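Local coordinates for protein beta-L-arabinobiosidase (Bacteroides thetaiotaomicron, PDB 5MQR) that probably hydrolyses glycosidic bonds in plant pectin as a multidomain gut-bacterial glycosidase, possibly with beta-L-arabinobiosidase or sialidase activity, at residues Y88-A93 / M149-G154; Q104-T109 / P119-P124. All coordinates share one frame; numbering follows the deposited sequence.

Interaction 1: Y88-A93 / M149-G154; sequences YYQYLA and MHQRVG. With EDO (1,2-ethanediol), chain H.
Two successive four-stranded sheets of the N-terminal beta-propeller face each other where Leu92 and Gln90, from a strand of one, meet the first strand of the next at Met149 to Gly154. Leu92 holds its CG between the backbone N and the carbonyl carbon (chi1 64°), and from there CD2 presses on the neighbouring backbone, 3.9 Å from Met149 O and as close to His150 CA. The contact illustrates how propeller blades can join without sharing a sheet: no direct hydrogen bond joins these two segments, although side-chain bonds to residues beside them do pass between the blades. The two glutamine side chains cross at about a right angle with amide planes 82° apart, and Gln90 OE1 lies 3.6 Å from Gln151 NE2. A water bridges them, donating to Gln90 OE1 at 2.7 Å and accepting a weak bond from Gln151 NE2 at 3.1 Å. Gln90 NE2 reaches across to Met166 O of the second blade; Gln151 OE1 accepts from Asn168 N of its own blade, and its NE2 bonds back to Thr105 OG1 of the first. Because Gly154 has no side chain, Gln90 OE1 can approach its CA to 3.7 Å. Behind this seam, His150 CE1 sits 3.5 Å above the centre of the Arg152 guanidinium, and His150 NE2 donates to O1 of a 1,2-ethanediol, probably from the crystallisation liquor. Glu248 holds His150 ND1.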
ATOM      1  N   TYR A  88     -23.967 -17.672  -7.958  1.00 25.26           N
ATOM      2  CA  TYR A  88     -24.679 -18.902  -7.693  1.00 24.91           C
ATOM      3  C   TYR A  88     -23.926 -19.636  -6.588  1.00 24.57           C
ATOM      4  O   TYR A  88     -22.702 -19.871  -6.687  1.00 23.49           O
ATOM      5  CB  TYR A  88     -24.778 -19.738  -8.965  1.00 25.53           C
ATOM      6  CG  TYR A  88     -25.710 -19.107  -9.968  1.00 25.84           C
ATOM      7  CD1 TYR A  88     -25.263 -18.127 -10.823  1.00 25.78           C
ATOM      8  CD2 TYR A  88     -27.048 -19.454 -10.019  1.00 26.48           C
ATOM      9  CE1 TYR A  88     -26.127 -17.515 -11.714  1.00 26.45           C
ATOM     10  CE2 TYR A  88     -27.923 -18.849 -10.913  1.00 26.94           C
ATOM     11  CZ  TYR A  88     -27.453 -17.871 -11.759  1.00 26.85           C
ATOM     12  OH  TYR A  88     -28.285 -17.251 -12.669  1.00 27.82           O
ATOM     13  N   TYR A  89     -24.683 -19.996  -5.543  1.00 24.38           N
ATOM     14  CA  TYR A  89     -24.180 -20.520  -4.277  1.00 23.54           C
ATOM     15  C   TYR A  89     -24.926 -21.831  -4.051  1.00 24.30           C
ATOM     16  O   TYR A  89     -26.158 -21.845  -3.925  1.00 24.23           O
ATOM     17  CB  TYR A  89     -24.474 -19.508  -3.176  1.00 23.03           C
ATOM     18  CG  TYR A  89     -23.842 -19.774  -1.826  1.00 22.59           C
ATOM     19  CD1 TYR A  89     -24.278 -20.814  -1.022  1.00 22.82           C
ATOM     20  CD2 TYR A  89     -22.835 -18.945  -1.327  1.00 22.05           C
ATOM     21  CE1 TYR A  89     -23.720 -21.050   0.212  1.00 22.40           C
ATOM     22  CE2 TYR A  89     -22.280 -19.157  -0.075  1.00 21.51           C
ATOM     23  CZ  TYR A  89     -22.721 -20.217   0.687  1.00 21.92           C
ATOM     24  OH  TYR A  89     -22.171 -20.481   1.918  1.00 21.34           O
ATOM     25  N   GLN A  90     -24.177 -22.930  -4.045  1.00 24.52           N
ATOM     26  CA  GLN A  90     -24.712 -24.287  -3.882  1.00 24.78           C
ATOM     27  C   GLN A  90     -24.247 -24.779  -2.521  1.00 24.83           C
ATOM     28  O   GLN A  90     -23.127 -24.481  -2.126  1.00 24.20           O
ATOM     29  CB  GLN A  90     -24.137 -25.195  -4.959  1.00 25.10           C
ATOM     30  CG  GLN A  90     -24.851 -26.502  -5.129  1.00 25.77           C
ATOM     31  CD  GLN A  90     -23.983 -27.629  -5.701  1.00 26.08           C
ATOM     32  OE1 GLN A  90     -22.972 -27.995  -5.111  1.00 26.19           O
ATOM     33  NE2 GLN A  90     -24.406 -28.207  -6.823  1.00 26.23           N
ATOM     34  N   TYR A  91     -25.098 -25.504  -1.799  1.00 24.97           N
ATOM     35  CA  TYR A  91     -24.691 -26.157  -0.568  1.00 25.19           C
ATOM     36  C   TYR A  91     -25.518 -27.412  -0.324  1.00 26.18           C
ATOM     37  O   TYR A  91     -26.570 -27.591  -0.921  1.00 26.09           O
ATOM     38  CB  TYR A  91     -24.730 -25.189   0.639  1.00 25.02           C
ATOM     39  CG  TYR A  91     -26.084 -24.791   1.169  1.00 24.84           C
ATOM     40  CD1 TYR A  91     -26.758 -23.677   0.657  1.00 24.94           C
ATOM     41  CD2 TYR A  91     -26.685 -25.509   2.199  1.00 25.04           C
ATOM     42  CE1 TYR A  91     -27.997 -23.289   1.154  1.00 25.20           C
ATOM     43  CE2 TYR A  91     -27.935 -25.140   2.700  1.00 24.98           C
ATOM     44  CZ  TYR A  91     -28.594 -24.049   2.168  1.00 25.18           C
ATOM     45  OH  TYR A  91     -29.811 -23.684   2.678  1.00 24.86           O
ATOM     46  N   LEU A  92     -25.025 -28.281   0.547  1.00 26.95           N
ATOM     47  CA  LEU A  92     -25.752 -29.478   0.866  1.00 28.44           C
ATOM     48  C   LEU A  92     -26.221 -29.514   2.289  1.00 27.43           C
ATOM     49  O   LEU A  92     -25.690 -28.841   3.144  1.00 26.57           O
ATOM     50  CB  LEU A  92     -24.981 -30.729   0.506  1.00 30.43           C
ATOM     51  CG  LEU A  92     -23.689 -31.056   1.198  1.00 32.03           C
ATOM     52  CD1 LEU A  92     -23.891 -31.910   2.450  1.00 33.00           C
ATOM     53  CD2 LEU A  92     -22.817 -31.789   0.150  1.00 33.28           C
ATOM     54  N   ALA A  93     -27.261 -30.301   2.510  1.00 26.89           N
ATOM     55  CA  ALA A  93     -27.964 -30.263   3.762  1.00 26.71           C
ATOM     56  C   ALA A  93     -28.596 -31.602   4.081  1.00 26.76           C
ATOM     57  O   ALA A  93     -29.062 -32.319   3.195  1.00 26.67           O
ATOM     58  CB  ALA A  93     -29.028 -29.156   3.731  1.00 26.41           C
HETATM   59  N   MSE A 149     -25.912 -37.041  -0.174  1.00 30.40           N
HETATM   60  CA  MSE A 149     -25.281 -36.216  -1.198  1.00 30.28           C
HETATM   61  C   MSE A 149     -23.943 -35.785  -0.687  1.00 30.20           C
HETATM   62  O   MSE A 149     -23.757 -35.572   0.513  1.00 29.61           O
HETATM   63  CB  MSE A 149     -26.129 -34.996  -1.635  1.00 29.82           C
HETATM   64  CG  MSE A 149     -27.437 -35.480  -2.257  1.00 29.89           C
HETATM   65 SE   MSE A 149     -28.202 -34.204  -3.540  1.00 29.72          SE
HETATM   66  CE  MSE A 149     -26.968 -34.586  -5.045  1.00 29.98           C
ATOM     67  N   HIS A 150     -22.997 -35.684  -1.619  1.00 31.10           N
ATOM     68  CA  HIS A 150     -21.648 -35.248  -1.337  1.00 31.81           C
ATOM     69  C   HIS A 150     -20.966 -34.882  -2.650  1.00 32.20           C
ATOM     70  O   HIS A 150     -20.887 -35.729  -3.539  1.00 33.51           O
ATOM     71  CB  HIS A 150     -20.841 -36.351  -0.655  1.00 32.41           C
ATOM     72  CG  HIS A 150     -19.519 -35.869  -0.153  1.00 33.03           C
ATOM     73  ND1 HIS A 150     -18.363 -35.953  -0.900  1.00 33.68           N
ATOM     74  CD2 HIS A 150     -19.186 -35.223   0.988  1.00 32.72           C
ATOM     75  CE1 HIS A 150     -17.366 -35.419  -0.218  1.00 33.65           C
ATOM     76  NE2 HIS A 150     -17.839 -34.978   0.935  1.00 33.34           N
ATOM     77  N   GLN A 151     -20.521 -33.635  -2.753  1.00 31.44           N
ATOM     78  CA  GLN A 151     -19.865 -33.059  -3.941  1.00 32.19           C
ATOM     79  C   GLN A 151     -18.671 -32.273  -3.496  1.00 29.89           C
ATOM     80  O   GLN A 151     -18.799 -31.514  -2.533  1.00 29.96           O
ATOM     81  CB  GLN A 151     -20.695 -31.912  -4.556  1.00 33.81           C
ATOM     82  CG  GLN A 151     -21.955 -32.262  -5.194  1.00 35.21           C
ATOM     83  CD  GLN A 151     -23.113 -32.345  -4.251  1.00 34.87           C
ATOM     84  OE1 GLN A 151     -23.606 -33.419  -4.022  1.00 35.98           O
ATOM     85  NE2 GLN A 151     -23.576 -31.216  -3.737  1.00 35.70           N
ATOM     86  N   ARG A 152     -17.581 -32.330  -4.247  1.00 28.96           N
ATOM     87  CA  ARG A 152     -16.463 -31.384  -4.059  1.00 27.81           C
ATOM     88  C   ARG A 152     -16.420 -30.329  -5.153  1.00 27.09           C
ATOM     89  O   ARG A 152     -15.548 -29.446  -5.109  1.00 26.35           O
ATOM     90  CB  ARG A 152     -15.135 -32.135  -4.033  1.00 28.22           C
ATOM     91  CG  ARG A 152     -15.036 -33.216  -2.977  1.00 28.66           C
ATOM     92  CD  ARG A 152     -15.019 -32.609  -1.591  1.00 28.50           C
ATOM     93  NE  ARG A 152     -14.318 -33.485  -0.661  1.00 29.54           N
ATOM     94  CZ  ARG A 152     -14.461 -33.480   0.670  1.00 30.04           C
ATOM     95  NH1 ARG A 152     -15.257 -32.589   1.292  1.00 29.32           N
ATOM     96  NH2 ARG A 152     -13.761 -34.367   1.394  1.00 30.47           N
ATOM     97  N   VAL A 153     -17.323 -30.462  -6.142  1.00 26.70           N
ATOM     98  CA  VAL A 153     -17.435 -29.559  -7.281  1.00 26.16           C
ATOM     99  C   VAL A 153     -18.912 -29.456  -7.622  1.00 26.11           C
ATOM    100  O   VAL A 153     -19.608 -30.468  -7.655  1.00 26.15           O
ATOM    101  CB  VAL A 153     -16.628 -30.029  -8.540  1.00 26.62           C
ATOM    102  CG1 VAL A 153     -16.969 -31.450  -8.976  1.00 26.79           C
ATOM    103  CG2 VAL A 153     -16.833 -29.065  -9.715  1.00 26.74           C
ATOM    104  N   GLY A 154     -19.357 -28.224  -7.874  1.00 25.19           N
ATOM    105  CA  GLY A 154     -20.755 -27.882  -8.032  1.00 25.37           C
ATOM    106  C   GLY A 154     -21.213 -27.251  -9.335  1.00 25.32           C
ATOM    107  O   GLY A 154     -22.407 -27.301  -9.617  1.00 25.48           O
TER
HETATM  108  C1  EDO H1207     -15.907 -35.664   3.728  1.00 56.80           C
HETATM  109  O1  EDO H1207     -16.685 -34.444   3.712  1.00 53.19           O
HETATM  110  C2  EDO H1207     -14.655 -35.544   4.610  1.00 56.28           C
HETATM  111  O2  EDO H1207     -13.544 -36.309   4.134  1.00 57.90           O
HETATM  112  O   HOH W   1     -22.695 -28.561  -2.488  1.00 26.06           O

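Interaction 2: Q104-T109 / P119-P124; sequences QTFLMT and PEIVFP
Thr105 O is gripped by two backbone donors, Val122 N at 2.9 Å in the carbonyl plane and Phe123 N at 3.3 Å, tilted 27° from it. Two residues thus face one, the definition of a classic beta bulge, and a nearly straight bond from Thr105 N to Phe123 O closes the pair. Beyond the bulge the antiparallel hairpin is regular: Leu107 and Glu120 exchange N-H and C=O in both directions, each N-to-O bond 2.8 Å long. At the bulge, Val122 sets CG1 against Thr105 CG2 at 3.7 Å and its CB against Leu107 CB. On the other face, Phe106 has its CG anti to the carbonyl carbon (chi1 -78°), which brings the ring obliquely to Pro119 and Ile121, with CD1 3.5 Å from Pro119 CB and CE1 3.7 Å from Ile121 CG1. Gln104 crosses Ile121 at about a right angle, its NE2 lying 3.6 Å from Ile121 CG1. With an alanine here that amide is gone, and the CG1 and CD1 end of Ile121 would probably lose one flank and be freer to turn. Strand 86-94 pairs with the far edge of 104-110, where the Tyr91 ring meets that of Phe106, while Leu107 and Phe123 reach strands 148-157 and 186-192 of the next blade.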
ATOM      1  N   GLN A 104     -29.901 -33.468   0.544  1.00 26.91           N
ATOM      2  CA  GLN A 104     -30.175 -32.802  -0.718  1.00 26.94           C
ATOM      3  C   GLN A 104     -29.242 -31.639  -0.912  1.00 26.55           C
ATOM      4  O   GLN A 104     -28.501 -31.294   0.010  1.00 26.81           O
ATOM      5  CB  GLN A 104     -31.610 -32.296  -0.754  1.00 27.27           C
ATOM      6  CG  GLN A 104     -31.904 -31.230   0.275  1.00 27.12           C
ATOM      7  CD  GLN A 104     -33.383 -31.062   0.555  1.00 27.72           C
ATOM      8  OE1 GLN A 104     -34.212 -31.894   0.191  1.00 28.19           O
ATOM      9  NE2 GLN A 104     -33.719 -29.961   1.218  1.00 27.50           N
ATOM     10  N   THR A 105     -29.302 -31.035  -2.100  1.00 26.20           N
ATOM     11  CA  THR A 105     -28.472 -29.896  -2.459  1.00 25.64           C
ATOM     12  C   THR A 105     -29.345 -28.681  -2.786  1.00 25.46           C
ATOM     13  O   THR A 105     -30.312 -28.797  -3.529  1.00 25.94           O
ATOM     14  CB  THR A 105     -27.582 -30.273  -3.660  1.00 25.71           C
ATOM     15  OG1 THR A 105     -26.750 -31.375  -3.278  1.00 25.89           O
ATOM     16  CG2 THR A 105     -26.701 -29.067  -4.155  1.00 25.02           C
ATOM     17  N   PHE A 106     -28.983 -27.542  -2.202  1.00 24.90           N
ATOM     18  CA  PHE A 106     -29.696 -26.266  -2.337  1.00 25.08           C
ATOM     19  C   PHE A 106     -28.944 -25.322  -3.274  1.00 25.31           C
ATOM     20  O   PHE A 106     -27.716 -25.414  -3.396  1.00 24.55           O
ATOM     21  CB  PHE A 106     -29.804 -25.560  -0.997  1.00 24.35           C
ATOM     22  CG  PHE A 106     -30.865 -26.101  -0.078  1.00 24.31           C
ATOM     23  CD1 PHE A 106     -32.213 -25.923  -0.373  1.00 24.93           C
ATOM     24  CD2 PHE A 106     -30.519 -26.690   1.130  1.00 23.90           C
ATOM     25  CE1 PHE A 106     -33.205 -26.369   0.512  1.00 25.23           C
ATOM     26  CE2 PHE A 106     -31.489 -27.121   2.015  1.00 24.36           C
ATOM     27  CZ  PHE A 106     -32.839 -26.963   1.712  1.00 24.76           C
ATOM     28  N   LEU A 107     -29.687 -24.423  -3.916  1.00 26.08           N
ATOM     29  CA  LEU A 107     -29.120 -23.335  -4.724  1.00 26.87           C
ATOM     30  C   LEU A 107     -29.743 -21.982  -4.369  1.00 27.91           C
ATOM     31  O   LEU A 107     -30.974 -21.881  -4.189  1.00 28.95           O
ATOM     32  CB  LEU A 107     -29.357 -23.571  -6.209  1.00 27.33           C
ATOM     33  CG  LEU A 107     -28.721 -22.600  -7.204  1.00 27.15           C
ATOM     34  CD1 LEU A 107     -27.216 -22.848  -7.293  1.00 26.74           C
ATOM     35  CD2 LEU A 107     -29.374 -22.737  -8.562  1.00 27.76           C
HETATM   36  N   MSE A 108     -28.898 -20.955  -4.340  1.00 28.36           N
HETATM   37  CA  MSE A 108     -29.290 -19.573  -4.099  1.00 29.66           C
HETATM   38  C   MSE A 108     -28.528 -18.677  -5.033  1.00 29.84           C
HETATM   39  O   MSE A 108     -27.385 -18.963  -5.394  1.00 28.17           O
HETATM   40  CB  MSE A 108     -28.771 -19.105  -2.745  1.00 30.66           C
HETATM   41  CG  MSE A 108     -29.375 -19.817  -1.573  1.00 32.35           C
HETATM   42 SE   MSE A 108     -28.271 -19.431  -0.005  1.00 32.76          SE
HETATM   43  CE  MSE A 108     -29.201 -17.789   0.542  1.00 31.82           C
ATOM     44  N   THR A 109     -29.122 -17.534  -5.349  1.00 30.90           N
ATOM     45  CA  THR A 109     -28.522 -16.590  -6.273  1.00 31.25           C
ATOM     46  C   THR A 109     -28.615 -15.133  -5.775  1.00 30.61           C
ATOM     47  O   THR A 109     -29.438 -14.830  -4.925  1.00 30.21           O
ATOM     48  CB  THR A 109     -29.082 -16.800  -7.695  1.00 32.58           C
ATOM     49  OG1 THR A 109     -28.275 -16.056  -8.616  1.00 34.72           O
ATOM     50  CG2 THR A 109     -30.526 -16.370  -7.823  1.00 33.21           C
ATOM     51  N   PRO A 119     -32.961 -20.415  -0.609  1.00 29.11           N
ATOM     52  CA  PRO A 119     -32.457 -21.717  -1.067  1.00 29.44           C
ATOM     53  C   PRO A 119     -33.572 -22.450  -1.760  1.00 30.42           C
ATOM     54  O   PRO A 119     -34.687 -22.486  -1.258  1.00 30.27           O
ATOM     55  CB  PRO A 119     -32.077 -22.456   0.220  1.00 29.20           C
ATOM     56  CG  PRO A 119     -31.885 -21.391   1.226  1.00 29.12           C
ATOM     57  CD  PRO A 119     -32.675 -20.177   0.815  1.00 28.78           C
ATOM     58  N   GLU A 120     -33.254 -22.997  -2.916  1.00 31.68           N
ATOM     59  CA  GLU A 120     -34.177 -23.724  -3.744  1.00 33.12           C
ATOM     60  C   GLU A 120     -33.555 -25.117  -3.872  1.00 32.03           C
ATOM     61  O   GLU A 120     -32.357 -25.220  -4.142  1.00 31.31           O
ATOM     62  CB  GLU A 120     -34.216 -23.018  -5.100  1.00 35.85           C
ATOM     63  CG  GLU A 120     -35.579 -22.762  -5.693  1.00 39.46           C
ATOM     64  CD  GLU A 120     -35.491 -22.222  -7.124  1.00 42.04           C
ATOM     65  OE1 GLU A 120     -34.744 -21.240  -7.351  1.00 43.86           O
ATOM     66  OE2 GLU A 120     -36.161 -22.789  -8.016  1.00 45.12           O
ATOM     67  N   ILE A 121     -34.337 -26.182  -3.696  1.00 31.03           N
ATOM     68  CA  ILE A 121     -33.798 -27.538  -3.849  1.00 30.49           C
ATOM     69  C   ILE A 121     -33.437 -27.756  -5.323  1.00 30.64           C
ATOM     70  O   ILE A 121     -34.300 -27.652  -6.201  1.00 32.03           O
ATOM     71  CB  ILE A 121     -34.776 -28.629  -3.363  1.00 30.85           C
ATOM     72  CG1 ILE A 121     -35.045 -28.489  -1.846  1.00 30.50           C
ATOM     73  CG2 ILE A 121     -34.226 -30.028  -3.645  1.00 30.86           C
ATOM     74  CD1 ILE A 121     -36.328 -29.147  -1.385  1.00 30.86           C
ATOM     75  N   VAL A 122     -32.164 -28.035  -5.590  1.00 29.37           N
ATOM     76  CA  VAL A 122     -31.662 -28.167  -6.967  1.00 29.23           C
ATOM     77  C   VAL A 122     -31.362 -29.638  -7.309  1.00 29.09           C
ATOM     78  O   VAL A 122     -31.547 -30.046  -8.441  1.00 29.08           O
ATOM     79  CB  VAL A 122     -30.489 -27.184  -7.240  1.00 28.74           C
ATOM     80  CG1 VAL A 122     -29.230 -27.539  -6.455  1.00 28.07           C
ATOM     81  CG2 VAL A 122     -30.197 -27.086  -8.723  1.00 29.35           C
ATOM     82  N   PHE A 123     -30.927 -30.424  -6.326  1.00 29.00           N
ATOM     83  CA  PHE A 123     -30.944 -31.887  -6.426  1.00 29.79           C
ATOM     84  C   PHE A 123     -31.654 -32.442  -5.180  1.00 30.39           C
ATOM     85  O   PHE A 123     -31.192 -32.209  -4.073  1.00 30.17           O
ATOM     86  CB  PHE A 123     -29.535 -32.443  -6.564  1.00 29.38           C
ATOM     87  CG  PHE A 123     -28.822 -31.978  -7.813  1.00 29.28           C
ATOM     88  CD1 PHE A 123     -29.288 -32.337  -9.061  1.00 29.73           C
ATOM     89  CD2 PHE A 123     -27.697 -31.169  -7.738  1.00 28.63           C
ATOM     90  CE1 PHE A 123     -28.656 -31.925 -10.211  1.00 29.61           C
ATOM     91  CE2 PHE A 123     -27.054 -30.747  -8.895  1.00 28.56           C
ATOM     92  CZ  PHE A 123     -27.539 -31.131 -10.131  1.00 29.16           C
ATOM     93  N   PRO A 124     -32.798 -33.140  -5.358  1.00 31.48           N
ATOM     94  CA  PRO A 124     -33.612 -33.564  -4.235  1.00 32.01           C
ATOM     95  C   PRO A 124     -33.175 -34.922  -3.654  1.00 32.69           C
ATOM     96  O   PRO A 124     -32.325 -35.596  -4.247  1.00 33.18           O
ATOM     97  CB  PRO A 124     -35.016 -33.687  -4.871  1.00 32.53           C
ATOM     98  CG  PRO A 124     -34.762 -34.131  -6.253  1.00 32.61           C
ATOM     99  CD  PRO A 124     -33.410 -33.569  -6.641  1.00 32.29           C
TER

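From the N terminus, the chain first runs through 88-93, turns into 104-109 as the neighbouring strand of the same sheet, and then returns through 119-124, where interaction 2 closes a short hairpin at the sheet's edge. Only after that does it pass to 149-154, the start of the next sheet, where interaction 1 closes a longer loop with the hairpin nested inside it. Backbone pairing builds each blade, while side-chain packing and a few side-chain hydrogen bonds join one blade to the next. Thr105 links the two, its CG2 lying 3.3 Å from Gln90 CG and its OG1 3.2 Å from SE of Met149, here selenomethionine.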